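PDB 3PL0: 2OG-Fe dioxygenase family protein from Methylibium petroleiphilum, which probably acts as a non-haem iron dioxygenase of the 2-oxoglutarate-dependent type, built on a double-stranded beta-helix (cupin) fold. Local coordinates for residues 68-73 with 85-90; 165-170 with 212-217. One frame throughout, in Å; residues are numbered along the deposited sequence.

Contact 1: residues 68-73 with 85-90; sequences RRHGCF and VQHRAH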
ATOM      1  N   ARG A  68      -6.514  -8.877  -7.217  1.00 27.71           N
ATOM      2  CA  ARG A  68      -6.470  -7.440  -7.018  1.00 25.93           C
ATOM      3  C   ARG A  68      -7.596  -6.733  -7.737  1.00 27.81           C
ATOM      4  O   ARG A  68      -8.369  -7.322  -8.508  1.00 27.04           O
ATOM      5  CB  ARG A  68      -5.146  -6.882  -7.548  1.00 27.67           C
ATOM      6  CG  ARG A  68      -5.028  -6.948  -9.074  1.00 32.37           C
ATOM      7  CD  ARG A  68      -3.635  -6.889  -9.561  1.00 33.96           C
ATOM      8  NE  ARG A  68      -3.035  -5.570  -9.346  1.00 30.66           N
ATOM      9  CZ  ARG A  68      -1.746  -5.297  -9.520  1.00 27.46           C
ATOM     10  NH1 ARG A  68      -0.901  -6.229  -9.940  1.00 29.93           N
ATOM     11  NH2 ARG A  68      -1.303  -4.066  -9.270  1.00 29.69           N
ATOM     12  N   ARG A  69      -7.685  -5.455  -7.419  1.00 25.86           N
ATOM     13  CA  ARG A  69      -8.488  -4.489  -8.141  1.00 27.58           C
ATOM     14  C   ARG A  69      -7.740  -3.175  -8.037  1.00 26.60           C
ATOM     15  O   ARG A  69      -6.717  -3.103  -7.322  1.00 26.61           O
ATOM     16  CB  ARG A  69      -9.866  -4.355  -7.532  1.00 29.20           C
ATOM     17  CG  ARG A  69     -10.814  -5.511  -7.838  1.00 28.82           C
ATOM     18  CD  ARG A  69     -12.139  -5.269  -7.202  1.00 30.12           C
ATOM     19  NE  ARG A  69     -12.988  -6.412  -7.442  1.00 31.61           N
ATOM     20  CZ  ARG A  69     -13.574  -6.700  -8.598  1.00 36.66           C
ATOM     21  NH1 ARG A  69     -13.513  -5.892  -9.651  1.00 35.53           N
ATOM     22  NH2 ARG A  69     -14.264  -7.818  -8.678  1.00 40.74           N
ATOM     23  N   HIS A  70      -8.196  -2.178  -8.805  1.00 29.18           N
ATOM     24  CA  HIS A  70      -7.464  -0.922  -9.011  1.00 27.68           C
ATOM     25  C   HIS A  70      -8.443   0.235  -9.147  1.00 30.03           C
ATOM     26  O   HIS A  70      -9.534   0.092  -9.727  1.00 31.63           O
ATOM     27  CB  HIS A  70      -6.582  -1.077 -10.248  1.00 31.67           C
ATOM     28  CG  HIS A  70      -5.777   0.134 -10.604  1.00 34.92           C
ATOM     29  ND1 HIS A  70      -5.743   0.651 -11.885  1.00 36.55           N
ATOM     30  CD2 HIS A  70      -4.929   0.898  -9.866  1.00 30.86           C
ATOM     31  CE1 HIS A  70      -4.930   1.695 -11.909  1.00 37.85           C
ATOM     32  NE2 HIS A  70      -4.405   1.851 -10.702  1.00 34.44           N
ATOM     33  N   GLY A  71      -8.096   1.376  -8.570  1.00 29.59           N
ATOM     34  CA  GLY A  71      -8.947   2.543  -8.656  1.00 31.72           C
ATOM     35  C   GLY A  71      -8.137   3.773  -8.365  1.00 33.39           C
ATOM     36  O   GLY A  71      -7.157   3.705  -7.612  1.00 27.26           O
ATOM     37  N   CYS A  72      -8.554   4.903  -8.946  1.00 30.79           N
ATOM     38  CA  CYS A  72      -7.761   6.125  -8.831  1.00 33.08           C
ATOM     39  C   CYS A  72      -8.627   7.311  -8.422  1.00 32.79           C
ATOM     40  O   CYS A  72      -9.862   7.353  -8.671  1.00 33.34           O
ATOM     41  CB  CYS A  72      -7.050   6.432 -10.144  1.00 36.21           C
ATOM     42  SG  CYS A  72      -5.936   5.096 -10.721  1.00 39.18           S
ATOM     43  N   PHE A  73      -7.953   8.283  -7.817  1.00 28.25           N
ATOM     44  CA  PHE A  73      -8.597   9.396  -7.214  1.00 30.01           C
ATOM     45  C   PHE A  73      -7.709  10.609  -7.342  1.00 30.36           C
ATOM     46  O   PHE A  73      -6.508  10.486  -7.610  1.00 30.34           O
ATOM     47  CB  PHE A  73      -8.853   9.106  -5.732  1.00 29.78           C
ATOM     48  CG  PHE A  73      -9.553   7.810  -5.487  1.00 28.98           C
ATOM     49  CD1 PHE A  73      -8.830   6.610  -5.476  1.00 33.73           C
ATOM     50  CD2 PHE A  73     -10.917   7.760  -5.268  1.00 33.26           C
ATOM     51  CE1 PHE A  73      -9.470   5.402  -5.272  1.00 30.78           C
ATOM     52  CE2 PHE A  73     -11.564   6.540  -5.061  1.00 35.92           C
ATOM     53  CZ  PHE A  73     -10.825   5.352  -5.063  1.00 30.51           C
ATOM     54  N   VAL A  85     -11.688   9.425 -10.316  1.00 38.22           N
ATOM     55  CA  VAL A  85     -11.364   9.767 -11.678  1.00 41.18           C
ATOM     56  C   VAL A  85     -11.627   8.520 -12.496  1.00 43.79           C
ATOM     57  O   VAL A  85     -11.711   7.404 -11.944  1.00 40.92           O
ATOM     58  CB  VAL A  85      -9.901  10.227 -11.856  1.00 43.20           C
ATOM     59  CG1 VAL A  85      -9.521  11.240 -10.768  1.00 42.22           C
ATOM     60  CG2 VAL A  85      -8.909   9.041 -11.878  1.00 39.30           C
ATOM     61  N   GLN A  86     -11.762   8.701 -13.809  1.00 42.75           N
ATOM     62  CA  GLN A  86     -12.138   7.608 -14.686  1.00 45.54           C
ATOM     63  C   GLN A  86     -11.134   6.473 -14.602  1.00 43.30           C
ATOM     64  O   GLN A  86      -9.928   6.720 -14.484  1.00 42.62           O
ATOM     65  CB  GLN A  86     -12.239   8.082 -16.129  1.00 48.25           C
ATOM     66  CG  GLN A  86     -12.775   7.007 -17.062  1.00 58.67           C
ATOM     67  CD  GLN A  86     -13.366   7.598 -18.328  1.00 70.61           C
ATOM     68  OE1 GLN A  86     -14.582   7.582 -18.521  1.00 81.58           O
ATOM     69  NE2 GLN A  86     -12.510   8.142 -19.185  1.00 74.40           N
ATOM     70  N   HIS A  87     -11.636   5.237 -14.662  1.00 44.20           N
ATOM     71  CA  HIS A  87     -10.779   4.034 -14.608  1.00 41.72           C
ATOM     72  C   HIS A  87      -9.640   4.133 -15.617  1.00 43.29           C
ATOM     73  O   HIS A  87      -9.819   4.637 -16.714  1.00 43.51           O
ATOM     74  CB  HIS A  87     -11.586   2.772 -14.836  1.00 44.19           C
ATOM     75  CG  HIS A  87     -10.859   1.520 -14.421  1.00 43.81           C
ATOM     76  ND1 HIS A  87     -10.422   1.303 -13.126  1.00 41.18           N
ATOM     77  CD2 HIS A  87     -10.469   0.438 -15.140  1.00 42.87           C
ATOM     78  CE1 HIS A  87      -9.805   0.134 -13.070  1.00 45.63           C
ATOM     79  NE2 HIS A  87      -9.833  -0.418 -14.274  1.00 46.52           N
ATOM     80  N   ARG A  88      -8.449   3.731 -15.218  1.00 40.80           N
ATOM     81  CA  ARG A  88      -7.283   3.931 -16.055  1.00 42.13           C
ATOM     82  C   ARG A  88      -6.263   2.848 -15.810  1.00 44.26           C
ATOM     83  O   ARG A  88      -6.337   2.129 -14.820  1.00 42.17           O
ATOM     84  CB  ARG A  88      -6.665   5.324 -15.824  1.00 43.46           C
ATOM     85  CG  ARG A  88      -6.189   5.585 -14.394  1.00 41.53           C
ATOM     86  CD  ARG A  88      -5.479   6.905 -14.244  1.00 40.46           C
ATOM     87  NE  ARG A  88      -4.153   6.933 -14.884  1.00 40.83           N
ATOM     88  CZ  ARG A  88      -3.053   6.305 -14.440  1.00 50.41           C
ATOM     89  NH1 ARG A  88      -3.079   5.562 -13.322  1.00 43.71           N
ATOM     90  NH2 ARG A  88      -1.889   6.427 -15.119  1.00 51.76           N
ATOM     91  N   ALA A  89      -5.301   2.748 -16.717  1.00 43.61           N
ATOM     92  CA  ALA A  89      -4.275   1.740 -16.633  1.00 43.04           C
ATOM     93  C   ALA A  89      -3.177   2.115 -15.649  1.00 42.89           C
ATOM     94  O   ALA A  89      -2.953   3.294 -15.347  1.00 42.17           O
ATOM     95  CB  ALA A  89      -3.678   1.506 -18.008  1.00 43.45           C
ATOM     96  N   HIS A  90      -2.471   1.094 -15.180  1.00 39.63           N
ATOM     97  CA  HIS A  90      -1.389   1.279 -14.274  1.00 39.59           C
ATOM     98  C   HIS A  90      -0.103   1.105 -15.092  1.00 40.88           C
ATOM     99  O   HIS A  90       0.024   0.108 -15.782  1.00 41.60           O
ATOM    100  CB  HIS A  90      -1.478   0.273 -13.116  1.00 33.28           C
ATOM    101  CG  HIS A  90      -0.298   0.342 -12.203  1.00 34.68           C
ATOM    102  ND1 HIS A  90      -0.049   1.429 -11.390  1.00 40.52           N
ATOM    103  CD2 HIS A  90       0.747  -0.494 -12.039  1.00 35.95           C
ATOM    104  CE1 HIS A  90       1.090   1.246 -10.750  1.00 35.47           C
ATOM    105  NE2 HIS A  90       1.590   0.079 -11.116  1.00 41.43           N
TER
HETATM  106  O   HOH W   1      -6.511  -0.438 -14.232  1.00 31.39           O
HETATM  107  O   HOH W   2     -10.401   4.950 -11.158  1.00 33.43           O

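Contact 2: residues 165-170 with 212-217; sequences AHRDGV and LDDQQV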
ATOM      1  N   ALA A 165      14.612  -5.019  -3.130  1.00 36.95           N
ATOM      2  CA  ALA A 165      13.772  -3.922  -2.637  1.00 32.17           C
ATOM      3  C   ALA A 165      13.471  -2.924  -3.738  1.00 31.74           C
ATOM      4  O   ALA A 165      14.309  -2.668  -4.577  1.00 31.77           O
ATOM      5  CB  ALA A 165      14.401  -3.239  -1.436  1.00 27.53           C
ATOM      6  N   HIS A 166      12.281  -2.345  -3.713  1.00 29.97           N
ATOM      7  CA  HIS A 166      11.879  -1.404  -4.760  1.00 31.42           C
ATOM      8  C   HIS A 166      11.319  -0.096  -4.187  1.00 30.76           C
ATOM      9  O   HIS A 166      10.922  -0.015  -3.009  1.00 29.26           O
ATOM     10  CB  HIS A 166      10.809  -2.070  -5.665  1.00 32.72           C
ATOM     11  CG  HIS A 166       9.505  -2.288  -4.965  1.00 35.58           C
ATOM     12  ND1 HIS A 166       9.269  -3.374  -4.148  1.00 35.00           N
ATOM     13  CD2 HIS A 166       8.383  -1.532  -4.913  1.00 42.82           C
ATOM     14  CE1 HIS A 166       8.050  -3.289  -3.644  1.00 46.69           C
ATOM     15  NE2 HIS A 166       7.493  -2.176  -4.089  1.00 39.31           N
ATOM     16  N   ARG A 167      11.287   0.933  -5.032  1.00 30.11           N
ATOM     17  CA  ARG A 167      10.361   2.017  -4.821  1.00 29.76           C
ATOM     18  C   ARG A 167       9.197   1.953  -5.825  1.00 32.31           C
ATOM     19  O   ARG A 167       9.185   1.139  -6.747  1.00 29.31           O
ATOM     20  CB  ARG A 167      11.068   3.364  -4.855  1.00 28.37           C
ATOM     21  CG  ARG A 167      11.619   3.773  -6.197  1.00 29.02           C
ATOM     22  CD  ARG A 167      12.316   5.124  -6.112  1.00 29.25           C
ATOM     23  NE  ARG A 167      11.375   6.222  -5.931  1.00 30.95           N
ATOM     24  CZ  ARG A 167      11.011   7.090  -6.878  1.00 40.54           C
ATOM     25  NH1 ARG A 167      11.547   7.034  -8.100  1.00 40.73           N
ATOM     26  NH2 ARG A 167      10.109   8.036  -6.599  1.00 35.69           N
ATOM     27  N   ASP A 168       8.215   2.817  -5.641  1.00 31.30           N
ATOM     28  CA  ASP A 168       7.011   2.739  -6.440  1.00 34.54           C
ATOM     29  C   ASP A 168       6.918   3.844  -7.525  1.00 35.91           C
ATOM     30  O   ASP A 168       5.987   3.870  -8.305  1.00 37.50           O
ATOM     31  CB  ASP A 168       5.806   2.761  -5.529  1.00 33.75           C
ATOM     32  CG  ASP A 168       5.746   1.554  -4.611  1.00 47.03           C
ATOM     33  OD1 ASP A 168       6.571   1.448  -3.664  1.00 49.43           O
ATOM     34  OD2 ASP A 168       4.848   0.743  -4.821  1.00 45.44           O
ATOM     35  N   GLY A 169       7.872   4.765  -7.534  1.00 34.89           N
ATOM     36  CA  GLY A 169       7.927   5.806  -8.546  1.00 38.05           C
ATOM     37  C   GLY A 169       6.974   6.956  -8.305  1.00 37.01           C
ATOM     38  O   GLY A 169       6.599   7.642  -9.258  1.00 33.00           O
ATOM     39  N   VAL A 170       6.618   7.171  -7.032  1.00 30.71           N
ATOM     40  CA  VAL A 170       5.641   8.170  -6.641  1.00 29.95           C
ATOM     41  C   VAL A 170       6.283   9.061  -5.577  1.00 29.40           C
ATOM     42  O   VAL A 170       7.476   8.990  -5.349  1.00 30.87           O
ATOM     43  CB  VAL A 170       4.337   7.481  -6.131  1.00 28.55           C
ATOM     44  CG1 VAL A 170       3.656   6.661  -7.253  1.00 25.27           C
ATOM     45  CG2 VAL A 170       4.607   6.564  -4.903  1.00 25.57           C
ATOM     46  N   LEU A 212       5.507   5.433   3.835  1.00 22.46           N
ATOM     47  CA  LEU A 212       6.821   5.471   3.171  1.00 24.02           C
ATOM     48  C   LEU A 212       6.994   6.777   2.356  1.00 25.42           C
ATOM     49  O   LEU A 212       6.107   7.196   1.630  1.00 26.33           O
ATOM     50  CB  LEU A 212       6.965   4.308   2.169  1.00 27.58           C
ATOM     51  CG  LEU A 212       6.805   2.874   2.679  1.00 29.53           C
ATOM     52  CD1 LEU A 212       6.594   1.898   1.504  1.00 27.82           C
ATOM     53  CD2 LEU A 212       8.029   2.439   3.524  1.00 25.90           C
ATOM     54  N   ASP A 213       8.145   7.409   2.492  1.00 25.08           N
ATOM     55  CA  ASP A 213       8.562   8.474   1.588  1.00 24.83           C
ATOM     56  C   ASP A 213       9.287   7.763   0.476  1.00 26.60           C
ATOM     57  O   ASP A 213      10.457   7.316   0.594  1.00 26.29           O
ATOM     58  CB  ASP A 213       9.467   9.448   2.304  1.00 25.26           C
ATOM     59  CG  ASP A 213       9.995  10.548   1.403  1.00 31.25           C
ATOM     60  OD1 ASP A 213       9.896  10.475   0.153  1.00 31.17           O
ATOM     61  OD2 ASP A 213      10.546  11.491   1.982  1.00 31.37           O
ATOM     62  N   ASP A 214       8.589   7.662  -0.630  1.00 27.64           N
ATOM     63  CA  ASP A 214       9.062   6.866  -1.755  1.00 27.97           C
ATOM     64  C   ASP A 214      10.340   7.392  -2.404  1.00 30.74           C
ATOM     65  O   ASP A 214      10.953   6.707  -3.207  1.00 30.55           O
ATOM     66  CB  ASP A 214       7.964   6.770  -2.805  1.00 30.05           C
ATOM     67  CG  ASP A 214       8.178   5.639  -3.748  1.00 36.73           C
ATOM     68  OD1 ASP A 214       8.269   4.470  -3.272  1.00 28.41           O
ATOM     69  OD2 ASP A 214       8.294   5.915  -4.960  1.00 33.40           O
ATOM     70  N   GLN A 215      10.733   8.614  -2.067  1.00 33.58           N
ATOM     71  CA  GLN A 215      12.008   9.172  -2.563  1.00 35.10           C
ATOM     72  C   GLN A 215      13.183   8.919  -1.601  1.00 34.33           C
ATOM     73  O   GLN A 215      14.304   9.254  -1.912  1.00 35.32           O
ATOM     74  CB  GLN A 215      11.848  10.688  -2.843  1.00 37.12           C
ATOM     75  CG  GLN A 215      10.811  10.970  -3.973  1.00 37.87           C
ATOM     76  CD  GLN A 215      10.658  12.459  -4.306  1.00 48.36           C
ATOM     77  OE1 GLN A 215      11.321  13.323  -3.734  1.00 45.27           O
ATOM     78  NE2 GLN A 215       9.766  12.749  -5.223  1.00 44.32           N
ATOM     79  N   GLN A 216      12.925   8.345  -0.433  1.00 29.30           N
ATOM     80  CA  GLN A 216      13.976   8.188   0.582  1.00 30.63           C
ATOM     81  C   GLN A 216      14.222   6.760   1.038  1.00 28.70           C
ATOM     82  O   GLN A 216      15.268   6.468   1.581  1.00 26.53           O
ATOM     83  CB  GLN A 216      13.594   9.007   1.789  1.00 30.00           C
ATOM     84  CG  GLN A 216      13.721  10.500   1.543  1.00 45.53           C
ATOM     85  CD  GLN A 216      15.153  10.897   1.249  1.00 51.50           C
ATOM     86  OE1 GLN A 216      16.070  10.498   1.970  1.00 56.86           O
ATOM     87  NE2 GLN A 216      15.357  11.664   0.178  1.00 54.21           N
ATOM     88  N   VAL A 217      13.249   5.874   0.845  1.00 26.06           N
ATOM     89  CA  VAL A 217      13.367   4.489   1.273  1.00 23.38           C
ATOM     90  C   VAL A 217      12.917   3.581   0.123  1.00 26.41           C
ATOM     91  O   VAL A 217      12.250   4.029  -0.853  1.00 23.54           O
ATOM     92  CB  VAL A 217      12.540   4.214   2.546  1.00 21.59           C
ATOM     93  CG1 VAL A 217      13.035   5.086   3.705  1.00 22.28           C
ATOM     94  CG2 VAL A 217      11.047   4.453   2.266  1.00 23.84           C
TER

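Contact 1: residues 68-73 with 85-90
A beta hairpin, strand 65-77 running back as 80-84, carries this contact: the returning chain runs on from 80-84 through 85-90, past a cluster of histidines. At the hairpin end V85 N donates to C72 O over 3.2 Å, reaching the oxygen from above the carbonyl plane. The answering bond is spread apart, and a water fills in, accepting from C72 N and donating to V85 O. Beside this bond V85 CG2 packs against C72 CB at 3.6 Å. C72 SG has the R88 side chain for a neighbour: R88 CG, set between the backbone N and the carbonyl carbon, passes SG at 3.7 Å, and the bend at chi3 (-71°) brings the guanidinium edge round to the sulphur.

H70 is the other pole. With CG anti to the backbone N (chi1 179°), its ring is directed at the loop, and R88 O lies at the ring edge, 3.3 Å from H70 CE1. A second water ties ND1 to that carbonyl, 2.7 Å from H70 ND1 and donating to R88 O. The H90 ring turns its edge to the H70 face, offset, with planes at 74°. H70 NE2 and H90 ND1 both bond to OE1 of E145, a carboxylate that would tend to polarise both rings and may favour their protonation. The H87 ring edge meets the H70 backbone, H87 CE1 standing 3.4 Å from H70 O, while H87 NE2 is taken by F107 O.

Strand 141-152, paired with 65-77, supplies E145 and also H147, whose ring stacks on H70 and meets H90 edge-to-face; the loop residue F250 touches both C72 and R88.

Contact 2: residues 165-170 with 212-217
D214 points its side chain at the loop 165-170. D214 CB starts 3.4 Å from V170 O, and CG, anti to the backbone N (chi1 -161°), carries the carboxylate into a row of backbone N-H groups. D214 OD1 accepts from D168 N over 2.9 Å through its syn lone pair. D214 OD2 takes V170 N, also at 2.9 Å but from above the carboxylate plane, and adds a weak bond from G169 N. The sequence of this loop, H166-R167-D168, fits the HxD motif of the iron-binding facial triad in 2OG-Fe dioxygenases, with H219 probably its distal histidine, so D214 holds the chain just where that motif turns back toward strand 172-181. R167 crosses D214 at about a right angle: its chain bends at chi3, R167 NE donates to the main-chain O of D214 over 2.8 Å at 156°, and R167 NH2 forms a salt bridge with D214 OD2 at 3.2 Å. G169 CA lies against one face of this guanidinium. An alanine at D214 removes both carboxylate oxygens, and with them the acceptors of D168 N and V170 N and the salt bridge to R167, and would probably loosen the loop 165-170. D168 OD1 comes within 3.5 Å of D214 OD1, a like-charge approach, and is hydrogen-bonded to H219 NE2. Just before, D213 OD1 accepts from Q215 N in an Asx turn, while D213 OD2 pairs with R135.

Overall arrangement
From the N terminus, the chain passes helices 12-22, 29-36 and 40-44 and strands 24-27 and 54-55 before entering 65-77. Contact 1 closes the hairpin of 65-77 and 80-84, its segments 12 residues apart at their closest ends. Contact 2 opens later, after strand 141-152, and closes a loop of 41 residues that holds strands 172-181, 183-192 and 198-201 and most of 209-213. The two are in series, neither nested nor crossed. The centres of contact 1 and contact 2 are about 20 Å apart, and the nearest atoms of contact 1 and contact 2 about 6 Å. Both reach the same antiparallel sheet: contact 1 through 65-77, contact 2 through 209-213 and its partner 172-181, which follows 165-170.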